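PDB 3NHI: long form salivary protein D7L1 from Anopheles stephensi, which binds and sequesters host mediators such as cysteinyl leukotrienes, and binds stable thromboxane A2 analogues, modulating blood feeding by female mosquitoes. Local coordinates for residues A11-K16 with G196-D201. Numbering follows the deposited sequence.
With EAH ((5S,7E,9E,11Z,14Z)-5-hydroxyicosa-7,9,11,14-tetraenoic acid), chain B.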
# COMPACT_ATOMS: atom_id res chain seq x y z
N ALA A 11 -0.33 -0.16 -7.11
CA ALA A 11 -0.75 1.21 -7.42
C ALA A 11 -1.81 1.71 -6.43
O ALA A 11 -1.72 2.85 -5.94
CB ALA A 11 -1.26 1.31 -8.85
N LEU A 12 -2.82 0.88 -6.14
CA LEU A 12 -3.88 1.26 -5.21
C LEU A 12 -3.31 1.58 -3.83
O LEU A 12 -3.74 2.53 -3.16
CB LEU A 12 -4.95 0.17 -5.11
CG LEU A 12 -6.27 0.63 -4.48
CD1 LEU A 12 -6.99 1.68 -5.33
CD2 LEU A 12 -7.19 -0.56 -4.25
N TYR A 13 -2.32 0.79 -3.41
CA TYR A 13 -1.63 1.04 -2.15
C TYR A 13 -1.01 2.43 -2.13
O TYR A 13 -1.17 3.18 -1.15
CB TYR A 13 -0.56 -0.03 -1.88
CG TYR A 13 0.14 0.22 -0.56
CD1 TYR A 13 -0.33 -0.36 0.62
CD2 TYR A 13 1.25 1.07 -0.49
CE1 TYR A 13 0.29 -0.09 1.83
CE2 TYR A 13 1.87 1.34 0.71
CZ TYR A 13 1.39 0.75 1.87
OH TYR A 13 2.00 1.02 3.08
N VAL A 14 -0.30 2.78 -3.20
CA VAL A 14 0.28 4.11 -3.32
C VAL A 14 -0.77 5.21 -3.22
O VAL A 14 -0.63 6.16 -2.45
CB VAL A 14 1.10 4.25 -4.61
CG1 VAL A 14 1.47 5.72 -4.87
CG2 VAL A 14 2.33 3.38 -4.53
N TYR A 15 -1.85 5.08 -3.99
CA TYR A 15 -2.88 6.12 -3.96
C TYR A 15 -3.46 6.28 -2.55
O TYR A 15 -3.55 7.40 -2.04
CB TYR A 15 -4.01 5.85 -4.97
CG TYR A 15 -3.52 5.70 -6.41
CD1 TYR A 15 -2.63 6.62 -6.97
CD2 TYR A 15 -3.97 4.65 -7.21
CE1 TYR A 15 -2.18 6.48 -8.28
CE2 TYR A 15 -3.53 4.50 -8.52
CZ TYR A 15 -2.64 5.43 -9.05
OH TYR A 15 -2.17 5.31 -10.33
N LYS A 16 -3.82 5.17 -1.91
CA LYS A 16 -4.52 5.25 -0.63
C LYS A 16 -3.60 5.71 0.47
O LYS A 16 -4.01 6.50 1.32
CB LYS A 16 -5.24 3.94 -0.29
CG LYS A 16 -4.35 2.75 0.09
CD LYS A 16 -4.27 2.52 1.61
CE LYS A 16 -3.51 1.23 1.92
NZ LYS A 16 -3.51 0.95 3.38
N GLY A 196 2.81 -7.65 2.61
CA GLY A 196 1.56 -7.00 2.19
C GLY A 196 1.21 -5.76 3.01
O GLY A 196 0.68 -4.78 2.48
N LEU A 197 1.54 -5.79 4.30
CA LEU A 197 1.30 -4.65 5.19
C LEU A 197 2.43 -3.62 5.16
O LEU A 197 2.36 -2.61 5.84
CB LEU A 197 1.09 -5.12 6.62
CG LEU A 197 -0.01 -6.15 6.89
CD1 LEU A 197 -0.22 -6.31 8.39
CD2 LEU A 197 -1.32 -5.87 6.18
N ARG A 198 3.47 -3.91 4.37
CA ARG A 198 4.65 -3.05 4.23
C ARG A 198 5.45 -2.91 5.53
O ARG A 198 6.19 -1.96 5.72
CB ARG A 198 4.26 -1.68 3.63
CG ARG A 198 4.14 -1.67 2.09
CD ARG A 198 3.01 -2.56 1.53
NE ARG A 198 2.84 -2.31 0.10
CZ ARG A 198 1.90 -2.88 -0.67
NH1 ARG A 198 1.03 -3.74 -0.15
NH2 ARG A 198 1.83 -2.58 -1.96
N TYR A 199 5.29 -3.90 6.41
CA TYR A 199 6.18 -4.06 7.57
C TYR A 199 7.61 -4.38 7.13
O TYR A 199 8.57 -4.08 7.85
CB TYR A 199 5.70 -5.21 8.44
CG TYR A 199 4.50 -4.97 9.33
CD1 TYR A 199 3.75 -3.77 9.28
CD2 TYR A 199 4.10 -5.96 10.22
CE1 TYR A 199 2.66 -3.58 10.12
CE2 TYR A 199 3.02 -5.79 11.05
CZ TYR A 199 2.30 -4.60 11.01
OH TYR A 199 1.21 -4.46 11.86
N MET A 200 7.73 -5.07 6.00
CA MET A 200 9.02 -5.44 5.44
C MET A 200 8.95 -5.35 3.94
O MET A 200 7.87 -5.49 3.35
CB MET A 200 9.38 -6.89 5.82
CG MET A 200 9.49 -7.13 7.30
SD MET A 200 9.98 -8.81 7.74
CE MET A 200 11.75 -8.70 7.49
N ASP A 201 10.09 -5.09 3.32
CA ASP A 201 10.20 -5.14 1.87
C ASP A 201 11.58 -5.69 1.52
O ASP A 201 12.23 -6.27 2.38
CB ASP A 201 9.89 -3.78 1.22
CG ASP A 201 10.93 -2.70 1.51
OD1 ASP A 201 10.66 -1.55 1.09
OD2 ASP A 201 11.98 -2.97 2.12
O1 EAH B . -9.81 0.29 -8.01
C1 EAH B . -9.59 1.53 -7.94
O2 EAH B . -10.16 2.27 -7.10
C2 EAH B . -8.61 2.15 -8.92
C3 EAH B . -8.73 3.67 -8.94
C4 EAH B . -7.74 4.33 -7.98
C5 EAH B . -7.91 5.83 -7.99
O3 EAH B . -7.45 6.31 -9.15
C6 EAH B . -7.14 6.45 -6.83
C7 EAH B . -7.16 7.97 -6.90
C8 EAH B . -5.80 8.50 -7.29
C9 EAH B . -5.88 9.92 -7.58
C10 EAH B . -4.74 10.37 -8.09
C11 EAH B . -4.88 11.80 -8.36
C12 EAH B . -3.94 12.54 -8.96
C13 EAH B . -2.60 11.99 -9.41
C14 EAH B . -1.60 12.24 -8.30
C15 EAH B . -0.35 12.66 -8.51
C16 EAH B . 0.23 12.93 -9.87
C17 EAH B . 1.09 11.74 -10.28
C18 EAH B . 0.28 10.77 -11.14
C19 EAH B . 1.21 9.84 -11.90
C20 EAH B . 0.42 8.81 -12.68
O HOH W 1 1.20 -0.29 5.31
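Arg198 NH1 is gripped twice while its guanidinium lies on Tyr13, by the carbonyl O of Gly196 and by the carboxylate of Glu9: it donates to Gly196 O, with NH1 and that O 2.8 Å apart and 161° at the hydrogen, and it forms a salt bridge with Glu9, one turn back from Tyr13 on helix 8-22. The contact joins the two halves of this all-helical, odorant-binding-protein-like D7 chain, linking the helix that flanks the lipid pocket to the Schellman motif ending helix 184-196. Arg198 is the first residue past that helix to depart from helical phi/psi, with positive phi, and its chain bends at chi2 before running out over the tyrosine. The result is a flat cation-pi stack with planes 4° apart and Arg198 CZ 3.8 Å from the centre of the Tyr13 ring. The two side chains run in opposite directions, so Arg198 NH2 ends near the root of the tyrosine, 3.5 Å from Tyr13 CB, while Arg198 CB and CG lie by the Tyr13 hydroxyl. Arg198 CD adds a CH-pi contact over the same face. Gly196 O lies in the guanidinium plane, so this bond should help fix the group's rotation and hold it flat against the ring.

With CG anti to the backbone N (chi1 -179°), the Tyr13 ring is sent out from its helix toward the turn, where its face receives the guanidinium. On the same helix, Leu12 and Tyr15 line the pocket instead: Tyr15 CD2 approaches C6 of the bound hydroxy fatty acid at 3.7 Å, and Tyr15 meets Trp39, a leukotriene C4-binding residue, ring to ring. Between the two halves, a water in the plane of the Tyr13 ring bridges its phenol to the turn: it sits 2.7 Å from Tyr13 OH and donates to Leu197 O at 2.6 Å.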